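Two-component insecticidal protein 16 kDa unit (Alcaligenes faecalis, PDB 5V3S) serves as the aegerolysin-family 16 kDa partner of a two-component insecticidal toxin that kills corn rootworm. Local coordinates at residues 14-22 with 99-109; 89-99 with 135-144. One frame throughout, in Å; residues are numbered along the deposited sequence.

How the contacts relate
Contacts 1 and 2 both span the two facing β-sheets of the aegerolysin β-sandwich, their centres about 19 Å apart. Along the chain their segments alternate: 14-22, then 89-99, then 99-109, then 135-144. Strand 94-103 supplies one side of both contacts, its first half facing strand 136-144 in contact 2 and its last residues facing strand 19-27 in contact 1, with Tyr99 common to the two. In the opposite sheet, strands 19-27 and 136-144 are parallel neighbours, probably hydrogen-bonded through Trp19 O to Gly136 N and Glu21 O to Ile138 N. Strands far apart in sequence, 19-27 and 136-144, thus lie side by side in one sheet, and strand 94-103 of the other sheet packs against both.

Contact 1: 14-22 with 99-109. Unlike the reference sequence in segment 14-22: Met20 (reference Ile).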
loop_
_atom_site.group_PDB
_atom_site.type_symbol
_atom_site.label_atom_id
_atom_site.label_comp_id
_atom_site.label_asym_id
_atom_site.label_seq_id
_atom_site.Cartn_x
_atom_site.Cartn_y
_atom_site.Cartn_z
ATOM N N ARG A 14 -7.654 6.469 20.324
ATOM C CA ARG A 14 -6.907 5.241 20.593
ATOM C C ARG A 14 -6.653 4.402 19.344
ATOM O O ARG A 14 -5.525 4.211 18.941
ATOM C CB ARG A 14 -7.684 4.411 21.621
ATOM C CG ARG A 14 -7.148 3.028 21.946
ATOM C CD ARG A 14 -7.914 2.416 23.128
ATOM N NE ARG A 14 -9.257 1.937 22.777
ATOM C CZ ARG A 14 -10.427 2.498 23.116
ATOM N NH1 ARG A 14 -10.501 3.608 23.861
ATOM N NH2 ARG A 14 -11.560 1.926 22.703
ATOM N N ALA A 15 -7.732 3.902 18.758
ATOM C CA ALA A 15 -7.708 3.124 17.522
ATOM C C ALA A 15 -6.957 3.799 16.368
ATOM O O ALA A 15 -6.392 3.115 15.507
ATOM C CB ALA A 15 -9.141 2.807 17.109
ATOM N N TYR A 16 -6.950 5.124 16.342
ATOM C CA TYR A 16 -6.360 5.876 15.218
ATOM C C TYR A 16 -4.868 6.000 15.406
ATOM O O TYR A 16 -4.138 6.403 14.487
ATOM C CB TYR A 16 -6.973 7.272 15.057
ATOM C CG TYR A 16 -8.340 7.328 14.441
ATOM C CD1 TYR A 16 -9.060 6.179 14.209
ATOM C CD2 TYR A 16 -8.914 8.547 14.076
ATOM C CE1 TYR A 16 -10.326 6.247 13.668
ATOM C CE2 TYR A 16 -10.200 8.604 13.576
ATOM C CZ TYR A 16 -10.874 7.456 13.350
ATOM O OH TYR A 16 -12.137 7.490 12.832
ATOM N N ALA A 17 -4.407 5.625 16.597
ATOM C CA ALA A 17 -3.010 5.730 16.918
ATOM C C ALA A 17 -2.151 4.735 16.136
ATOM O O ALA A 17 -0.953 4.900 16.088
ATOM C CB ALA A 17 -2.820 5.553 18.416
ATOM N N GLN A 18 -2.752 3.674 15.598
ATOM C CA GLN A 18 -2.058 2.763 14.650
ATOM C C GLN A 18 -2.578 3.084 13.246
ATOM O O GLN A 18 -3.784 3.060 12.985
ATOM C CB GLN A 18 -2.300 1.316 15.036
ATOM C CG GLN A 18 -1.660 0.314 14.094
ATOM C CD GLN A 18 -0.162 0.577 13.940
ATOM O OE1 GLN A 18 0.248 1.591 13.381
ATOM N NE2 GLN A 18 0.641 -0.260 14.582
ATOM N N TRP A 19 -1.672 3.503 12.359
ATOM C CA TRP A 19 -2.117 4.024 11.092
ATOM C C TRP A 19 -0.945 3.878 10.123
ATOM O O TRP A 19 0.235 3.750 10.535
ATOM C CB TRP A 19 -2.554 5.480 11.161
ATOM C CG TRP A 19 -1.405 6.388 11.526
ATOM C CD1 TRP A 19 -0.966 6.678 12.800
ATOM C CD2 TRP A 19 -0.532 7.107 10.625
ATOM N NE1 TRP A 19 0.116 7.522 12.741
ATOM C CE2 TRP A 19 0.410 7.797 11.420
ATOM C CE3 TRP A 19 -0.428 7.188 9.236
ATOM C CZ2 TRP A 19 1.413 8.596 10.875
ATOM C CZ3 TRP A 19 0.572 8.013 8.676
ATOM C CH2 TRP A 19 1.482 8.695 9.480
HETATM N N MSE A 20 -1.307 3.820 8.854
HETATM C CA MSE A 20 -0.314 3.745 7.792
HETATM C C MSE A 20 -0.869 4.559 6.628
HETATM O O MSE A 20 -2.083 4.671 6.429
HETATM C CB MSE A 20 -0.016 2.278 7.374
HETATM C CG MSE A 20 -1.188 1.392 6.884
HETATM SE SE MSE A 20 -1.507 1.723 4.928
HETATM C CE MSE A 20 -0.246 0.278 4.502
ATOM N N GLU A 21 0.025 5.120 5.821
ATOM C CA GLU A 21 -0.377 5.652 4.534
ATOM C C GLU A 21 0.686 5.223 3.548
ATOM O O GLU A 21 1.846 5.407 3.825
ATOM C CB GLU A 21 -0.560 7.190 4.480
ATOM C CG GLU A 21 -1.777 7.655 5.248
ATOM C CD GLU A 21 -2.277 9.034 4.927
ATOM O OE1 GLU A 21 -1.705 9.672 3.993
ATOM O OE2 GLU A 21 -3.267 9.430 5.631
ATOM N N ILE A 22 0.258 4.611 2.444
ATOM C CA ILE A 22 1.183 4.054 1.452
ATOM C C ILE A 22 0.947 4.786 0.111
ATOM O O ILE A 22 -0.149 4.848 -0.372
ATOM C CB ILE A 22 1.186 2.522 1.392
ATOM C CG1 ILE A 22 2.253 2.017 0.482
ATOM C CG2 ILE A 22 -0.110 1.947 0.946
ATOM C CD1 ILE A 22 2.694 0.624 0.803
ATOM N N TYR A 99 1.795 -6.549 -1.844
ATOM C CA TYR A 99 2.212 -5.941 -0.607
ATOM C C TYR A 99 1.310 -6.411 0.566
ATOM O O TYR A 99 0.132 -6.681 0.361
ATOM C CB TYR A 99 2.186 -4.412 -0.739
ATOM C CG TYR A 99 2.748 -3.722 0.476
ATOM C CD1 TYR A 99 4.127 -3.887 0.832
ATOM C CD2 TYR A 99 1.911 -2.987 1.304
ATOM C CE1 TYR A 99 4.625 -3.252 1.982
ATOM C CE2 TYR A 99 2.400 -2.333 2.383
ATOM C CZ TYR A 99 3.750 -2.487 2.735
ATOM O OH TYR A 99 4.147 -1.861 3.898
ATOM N N TYR A 100 1.867 -6.473 1.772
ATOM C CA TYR A 100 1.115 -6.960 2.978
ATOM C C TYR A 100 1.690 -6.296 4.172
ATOM O O TYR A 100 2.911 -6.028 4.223
ATOM C CB TYR A 100 1.217 -8.525 3.121
ATOM C CG TYR A 100 0.829 -9.087 4.501
ATOM C CD1 TYR A 100 -0.487 -9.227 4.834
ATOM C CD2 TYR A 100 1.794 -9.375 5.503
ATOM C CE1 TYR A 100 -0.908 -9.626 6.086
ATOM C CE2 TYR A 100 1.387 -9.826 6.763
ATOM C CZ TYR A 100 0.007 -9.961 7.025
ATOM O OH TYR A 100 -0.462 -10.381 8.223
ATOM N N TRP A 101 0.810 -5.905 5.103
ATOM C CA TRP A 101 1.225 -5.271 6.345
ATOM C C TRP A 101 0.406 -5.860 7.525
ATOM O O TRP A 101 -0.698 -6.330 7.348
ATOM C CB TRP A 101 1.055 -3.746 6.259
ATOM C CG TRP A 101 -0.368 -3.312 6.150
ATOM C CD1 TRP A 101 -1.220 -3.048 7.181
ATOM C CD2 TRP A 101 -1.140 -3.128 4.958
ATOM N NE1 TRP A 101 -2.440 -2.727 6.728
ATOM C CE2 TRP A 101 -2.429 -2.762 5.353
ATOM C CE3 TRP A 101 -0.841 -3.142 3.595
ATOM C CZ2 TRP A 101 -3.453 -2.505 4.429
ATOM C CZ3 TRP A 101 -1.857 -2.908 2.692
ATOM C CH2 TRP A 101 -3.126 -2.537 3.111
ATOM N N ASP A 102 1.022 -5.854 8.701
ATOM C CA ASP A 102 0.364 -6.297 9.895
ATOM C C ASP A 102 0.848 -5.360 10.940
ATOM O O ASP A 102 2.008 -5.407 11.307
ATOM C CB ASP A 102 0.679 -7.769 10.169
ATOM C CG ASP A 102 -0.013 -8.254 11.436
ATOM O OD1 ASP A 102 -1.076 -7.691 11.772
ATOM O OD2 ASP A 102 0.517 -9.164 12.078
ATOM N N CYS A 103 -0.001 -4.417 11.318
ATOM C CA CYS A 103 0.300 -3.361 12.250
ATOM C C CYS A 103 -0.751 -3.414 13.380
ATOM O O CYS A 103 -1.768 -2.707 13.363
ATOM C CB CYS A 103 0.239 -2.025 11.541
ATOM S SG CYS A 103 1.222 -2.041 10.019
ATOM N N PRO A 104 -0.496 -4.283 14.336
ATOM C CA PRO A 104 -1.469 -4.642 15.364
ATOM C C PRO A 104 -1.570 -3.588 16.451
ATOM O O PRO A 104 -0.671 -2.773 16.581
ATOM C CB PRO A 104 -0.885 -5.884 15.942
ATOM C CG PRO A 104 0.582 -5.615 15.916
ATOM C CD PRO A 104 0.803 -4.937 14.560
ATOM N N TRP A 105 -2.692 -3.582 17.150
ATOM C CA TRP A 105 -2.918 -2.648 18.249
ATOM C C TRP A 105 -1.844 -2.853 19.346
ATOM O O TRP A 105 -1.232 -1.884 19.793
ATOM C CB TRP A 105 -4.371 -2.798 18.762
ATOM C CG TRP A 105 -4.711 -2.029 19.985
ATOM C CD1 TRP A 105 -5.386 -2.499 21.081
ATOM C CD2 TRP A 105 -4.392 -0.657 20.264
ATOM N NE1 TRP A 105 -5.516 -1.503 22.016
ATOM C CE2 TRP A 105 -4.911 -0.365 21.548
ATOM C CE3 TRP A 105 -3.716 0.352 19.557
ATOM C CZ2 TRP A 105 -4.776 0.893 22.141
ATOM C CZ3 TRP A 105 -3.583 1.600 20.142
ATOM C CH2 TRP A 105 -4.112 1.862 21.424
ATOM N N SER A 106 -1.587 -4.111 19.715
ATOM C CA SER A 106 -0.535 -4.455 20.673
ATOM C C SER A 106 0.363 -5.483 20.009
ATOM O O SER A 106 -0.033 -6.646 19.808
ATOM C CB SER A 106 -1.122 -5.020 21.992
ATOM O OG SER A 106 -2.286 -4.306 22.403
ATOM N N GLY A 107 1.554 -5.043 19.617
ATOM C CA GLY A 107 2.500 -5.915 18.938
ATOM C C GLY A 107 3.428 -5.133 18.029
ATOM O O GLY A 107 3.365 -3.912 17.954
ATOM N N SER A 108 4.293 -5.846 17.330
ATOM C CA SER A 108 5.267 -5.200 16.457
ATOM C C SER A 108 4.720 -5.162 15.030
ATOM O O SER A 108 4.136 -6.152 14.559
ATOM C CB SER A 108 6.607 -5.932 16.488
ATOM O OG SER A 108 6.422 -7.322 16.676
ATOM N N ASN A 109 4.888 -4.006 14.397
ATOM C CA ASN A 109 4.589 -3.803 12.956
ATOM C C ASN A 109 5.444 -4.760 12.163
ATOM O O ASN A 109 6.637 -4.954 12.501
ATOM C CB ASN A 109 4.938 -2.352 12.539
ATOM C CG ASN A 109 4.088 -1.295 13.217
ATOM O OD1 ASN A 109 2.850 -1.360 13.226
ATOM N ND2 ASN A 109 4.740 -0.258 13.727
#
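Tyr99 offers one face of its ring to Ile22, whose CD1 presses on Tyr99 CE2 at 3.4 Å; the two side chains come from opposite sheets of the sandwich. The aromatic ring suits its place because its flat, apolar face matches the Ile22 methyl. Two residues on, Trp101 lies beneath Met20, a selenomethionine that differs from the reference sequence. With chi2 at 84° and chi3 at 90° the Met20 chain curls, and its CE stands 3.5 Å above the Trp101 plane, a CH-π contact; SE sits farther out over the same face, 4.7 Å from the centroid of the six-membered ring, as a Met-aromatic contact. The indole NE1 bonds to Thr83. Cys103, a small side chain, lets the Gln18 amide come close, its CB 3.5 Å from Gln18 NE2. Gln18 NE2 also makes a weak but nearly straight hydrogen bond (167°) to Pro104 O, 3.5 Å away. At the end of the following loop, Asn109 OD1 lies 2.8 Å from Gln18 NE2, and its ND2 bonds to Gly133 O. The chemistry therefore changes along the segment, from an apolar aromatic interior to a buried amide that is held through OE1 by Met135 N and reaches weakly through NE2 to Pro104 O.

Contact 2: 89-99 with 135-144; sequences LYDGDKLVFEY and MGNIFITVVK. Unlike the reference sequence in segment 135-144: Met135 (reference Thr).
Phe97 meets Ile140 and Val142 because its chi1 of 72° puts CG between the backbone N and the carbonyl carbon, and the ring beyond it reaches into the interior. Ile140 answers from the facing sheet with CG2 beside the backbone carbonyl carbon, and this methyl reaches Phe97 CE2 at 3.8 Å. Val142 CG2 arrives at the ring edge, in its plane, 3.6 Å from Phe97 CE2, while Leu89 CB lies over one face. Val142 is a good fit here because its two methyls diverge: CG1 packs on Val96 CG1 at 4.1 Å and CG2 meets Leu89 CD2 tip to tip. Val96 and Phe97 can both turn inward because they form a classic β bulge opposite Leu89, whose O accepts from Val96 N and, weakly, from Phe97 N. The bulge belongs to the hairpin joining strands 83-91 and 94-103, closed by a type II' turn in which Gly92 takes the positive phi (66°) that favours glycine. Farther along, the Tyr99 hydroxyl, bonded to Asp111, has Ile138 CD1 beside it at 3.5 Å. At the hairpin end Lys144, extended throughout, crosses Asp91 at about a right angle and places NZ 2.8 Å from Asp91 OD2. This salt bridge uses the syn side, 23° out of the carboxylate plane; Tyr121 OH also bonds to OD2, and Ser29 OG to OD1, which would fix the carboxylate's rotation.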
loop_
_atom_site.group_PDB
_atom_site.type_symbol
_atom_site.label_atom_id
_atom_site.label_comp_id
_atom_site.label_asym_id
_atom_site.label_seq_id
_atom_site.Cartn_x
_atom_site.Cartn_y
_atom_site.Cartn_z
ATOM N N LEU A 89 -0.388 -4.927 -7.325
ATOM C CA LEU A 89 -0.395 -3.929 -8.436
ATOM C C LEU A 89 -0.063 -4.682 -9.677
ATOM O O LEU A 89 0.852 -5.495 -9.700
ATOM C CB LEU A 89 0.672 -2.906 -8.299
ATOM C CG LEU A 89 0.659 -1.719 -9.239
ATOM C CD1 LEU A 89 -0.446 -0.771 -8.969
ATOM C CD2 LEU A 89 1.969 -0.994 -9.167
ATOM N N TYR A 90 -0.752 -4.327 -10.730
ATOM C CA TYR A 90 -0.598 -4.981 -12.026
ATOM C C TYR A 90 -0.206 -3.934 -13.098
ATOM O O TYR A 90 -0.454 -2.725 -12.947
ATOM C CB TYR A 90 -1.922 -5.587 -12.455
ATOM C CG TYR A 90 -2.376 -6.675 -11.572
ATOM C CD1 TYR A 90 -2.966 -6.379 -10.347
ATOM C CD2 TYR A 90 -2.217 -7.981 -11.924
ATOM C CE1 TYR A 90 -3.329 -7.401 -9.458
ATOM C CE2 TYR A 90 -2.580 -8.998 -11.045
ATOM C CZ TYR A 90 -3.147 -8.675 -9.816
ATOM O OH TYR A 90 -3.542 -9.757 -9.007
ATOM N N ASP A 91 0.373 -4.428 -14.182
ATOM C CA ASP A 91 0.653 -3.613 -15.406
ATOM C C ASP A 91 -0.058 -4.436 -16.499
ATOM O O ASP A 91 0.447 -5.507 -16.883
ATOM C CB ASP A 91 2.148 -3.547 -15.691
ATOM C CG ASP A 91 2.450 -2.758 -17.055
ATOM O OD1 ASP A 91 1.542 -2.099 -17.492
ATOM O OD2 ASP A 91 3.583 -2.734 -17.549
ATOM N N GLY A 92 -1.281 -4.041 -16.858
ATOM C CA GLY A 92 -2.109 -4.878 -17.729
ATOM C C GLY A 92 -2.471 -6.169 -16.998
ATOM O O GLY A 92 -2.939 -6.151 -15.838
ATOM N N ASP A 93 -2.183 -7.291 -17.619
ATOM C CA ASP A 93 -2.445 -8.597 -16.998
ATOM C C ASP A 93 -1.209 -9.167 -16.233
ATOM O O ASP A 93 -1.266 -10.245 -15.711
ATOM C CB ASP A 93 -2.872 -9.605 -18.056
ATOM C CG ASP A 93 -4.245 -9.359 -18.568
ATOM O OD1 ASP A 93 -5.232 -9.204 -17.738
ATOM O OD2 ASP A 93 -4.336 -9.328 -19.829
ATOM N N LYS A 94 -0.171 -8.371 -16.069
ATOM C CA LYS A 94 1.082 -8.804 -15.476
ATOM C C LYS A 94 1.075 -8.364 -13.990
ATOM O O LYS A 94 0.920 -7.179 -13.676
ATOM C CB LYS A 94 2.272 -8.182 -16.166
ATOM C CG LYS A 94 2.356 -8.458 -17.669
ATOM C CD LYS A 94 3.581 -9.307 -17.976
ATOM C CE LYS A 94 4.831 -8.469 -18.244
ATOM N NZ LYS A 94 5.843 -9.214 -19.089
ATOM N N LEU A 95 1.259 -9.316 -13.089
ATOM C CA LEU A 95 1.382 -8.962 -11.653
ATOM C C LEU A 95 2.807 -8.400 -11.408
ATOM O O LEU A 95 3.790 -9.100 -11.659
ATOM C CB LEU A 95 1.141 -10.216 -10.820
ATOM C CG LEU A 95 1.268 -10.014 -9.281
ATOM C CD1 LEU A 95 0.312 -9.016 -8.741
ATOM C CD2 LEU A 95 1.049 -11.388 -8.650
ATOM N N VAL A 96 2.906 -7.155 -10.886
ATOM C CA VAL A 96 4.155 -6.496 -10.651
ATOM C C VAL A 96 4.614 -6.725 -9.191
ATOM O O VAL A 96 5.754 -7.170 -8.994
ATOM C CB VAL A 96 4.011 -5.035 -11.001
ATOM C CG1 VAL A 96 5.276 -4.252 -10.653
ATOM C CG2 VAL A 96 3.617 -4.966 -12.495
ATOM N N PHE A 97 3.746 -6.478 -8.227
ATOM C CA PHE A 97 4.061 -6.747 -6.753
ATOM C C PHE A 97 2.831 -7.056 -5.926
ATOM O O PHE A 97 1.707 -6.830 -6.309
ATOM C CB PHE A 97 4.890 -5.669 -6.045
ATOM C CG PHE A 97 4.177 -4.345 -5.751
ATOM C CD1 PHE A 97 3.279 -4.198 -4.737
ATOM C CD2 PHE A 97 4.483 -3.185 -6.482
ATOM C CE1 PHE A 97 2.694 -2.965 -4.448
ATOM C CE2 PHE A 97 3.908 -1.983 -6.210
ATOM C CZ PHE A 97 2.983 -1.862 -5.182
ATOM N N GLU A 98 3.092 -7.695 -4.813
ATOM C CA GLU A 98 2.107 -7.974 -3.778
ATOM C C GLU A 98 2.670 -7.306 -2.540
ATOM O O GLU A 98 3.916 -7.346 -2.293
ATOM C CB GLU A 98 1.944 -9.458 -3.556
ATOM C CG GLU A 98 1.263 -10.152 -4.750
ATOM C CD GLU A 98 1.435 -11.658 -4.712
ATOM O OE1 GLU A 98 2.433 -12.201 -4.185
ATOM O OE2 GLU A 98 0.519 -12.277 -5.143
ATOM N N TYR A 99 1.795 -6.549 -1.844
ATOM C CA TYR A 99 2.212 -5.941 -0.607
ATOM C C TYR A 99 1.310 -6.411 0.566
ATOM O O TYR A 99 0.132 -6.681 0.361
ATOM C CB TYR A 99 2.186 -4.412 -0.739
ATOM C CG TYR A 99 2.748 -3.722 0.476
ATOM C CD1 TYR A 99 4.127 -3.887 0.832
ATOM C CD2 TYR A 99 1.911 -2.987 1.304
ATOM C CE1 TYR A 99 4.625 -3.252 1.982
ATOM C CE2 TYR A 99 2.400 -2.333 2.383
ATOM C CZ TYR A 99 3.750 -2.487 2.735
ATOM O OH TYR A 99 4.147 -1.861 3.898
HETATM N N MSE A 135 2.843 2.532 12.317
HETATM C CA MSE A 135 3.506 2.203 11.042
HETATM C C MSE A 135 3.919 3.417 10.217
HETATM O O MSE A 135 5.025 3.476 9.728
HETATM C CB MSE A 135 2.644 1.207 10.266
HETATM C CG MSE A 135 3.238 0.720 8.952
HETATM SE SE MSE A 135 4.925 -0.239 9.245
HETATM C CE MSE A 135 4.585 -1.884 8.266
ATOM N N GLY A 136 3.054 4.376 10.028
ATOM C CA GLY A 136 3.498 5.632 9.435
ATOM C C GLY A 136 3.362 5.699 7.909
ATOM O O GLY A 136 2.548 5.062 7.365
ATOM N N ASN A 137 4.185 6.525 7.276
ATOM C CA ASN A 137 4.144 6.770 5.839
ATOM C C ASN A 137 5.078 5.773 5.130
ATOM O O ASN A 137 6.234 5.545 5.560
ATOM C CB ASN A 137 4.578 8.198 5.501
ATOM C CG ASN A 137 3.665 9.263 6.107
ATOM O OD1 ASN A 137 2.572 9.452 5.665
ATOM N ND2 ASN A 137 4.080 9.855 7.222
ATOM N N ILE A 138 4.629 5.219 3.998
ATOM C CA ILE A 138 5.418 4.246 3.240
ATOM C C ILE A 138 5.265 4.717 1.779
ATOM O O ILE A 138 4.186 5.168 1.408
ATOM C CB ILE A 138 4.784 2.791 3.323
ATOM C CG1 ILE A 138 4.602 2.316 4.808
ATOM C CG2 ILE A 138 5.561 1.775 2.521
ATOM C CD1 ILE A 138 3.454 1.350 5.068
ATOM N N PHE A 139 6.304 4.513 0.991
ATOM C CA PHE A 139 6.454 5.006 -0.376
ATOM C C PHE A 139 6.946 3.843 -1.191
ATOM O O PHE A 139 7.930 3.241 -0.868
ATOM C CB PHE A 139 7.508 6.126 -0.344
ATOM C CG PHE A 139 7.819 6.823 -1.653
ATOM C CD1 PHE A 139 6.849 7.192 -2.562
ATOM C CD2 PHE A 139 9.128 7.261 -1.886
ATOM C CE1 PHE A 139 7.170 7.921 -3.710
ATOM C CE2 PHE A 139 9.462 7.974 -3.026
ATOM C CZ PHE A 139 8.477 8.343 -3.924
ATOM N N ILE A 140 6.236 3.516 -2.292
ATOM C CA ILE A 140 6.736 2.533 -3.285
ATOM C C ILE A 140 6.786 3.235 -4.665
ATOM O O ILE A 140 5.847 3.835 -5.013
ATOM C CB ILE A 140 5.857 1.287 -3.352
ATOM C CG1 ILE A 140 5.740 0.653 -1.941
ATOM C CG2 ILE A 140 6.403 0.306 -4.413
ATOM C CD1 ILE A 140 4.889 -0.596 -1.933
ATOM N N THR A 141 7.917 3.175 -5.318
ATOM C CA THR A 141 8.149 3.579 -6.672
ATOM C C THR A 141 8.188 2.328 -7.536
ATOM O O THR A 141 8.734 1.236 -7.203
ATOM C CB THR A 141 9.397 4.512 -6.829
ATOM O OG1 THR A 141 10.582 3.848 -6.269
ATOM C CG2 THR A 141 9.193 5.868 -6.055
ATOM N N VAL A 142 7.618 2.498 -8.734
ATOM C CA VAL A 142 7.585 1.471 -9.653
ATOM C C VAL A 142 7.979 2.091 -11.030
ATOM O O VAL A 142 7.376 3.013 -11.437
ATOM C CB VAL A 142 6.218 0.846 -9.717
ATOM C CG1 VAL A 142 6.326 -0.315 -10.655
ATOM C CG2 VAL A 142 5.708 0.361 -8.316
ATOM N N VAL A 143 9.017 1.574 -11.626
ATOM C CA VAL A 143 9.514 2.046 -12.919
ATOM C C VAL A 143 9.517 0.868 -13.844
ATOM O O VAL A 143 10.224 -0.100 -13.608
ATOM C CB VAL A 143 10.956 2.637 -12.825
ATOM C CG1 VAL A 143 11.443 3.057 -14.222
ATOM C CG2 VAL A 143 10.972 3.821 -11.889
ATOM N N LYS A 144 8.690 0.906 -14.899
ATOM C CA LYS A 144 8.807 -0.106 -16.006
ATOM C C LYS A 144 10.093 0.221 -16.777
ATOM O O LYS A 144 10.203 1.356 -17.308
ATOM C CB LYS A 144 7.618 -0.054 -16.936
ATOM C CG LYS A 144 7.574 -1.172 -17.974
ATOM C CD LYS A 144 6.377 -1.103 -18.883
ATOM C CE LYS A 144 6.088 -2.408 -19.679
ATOM N NZ LYS A 144 4.620 -2.436 -20.109
#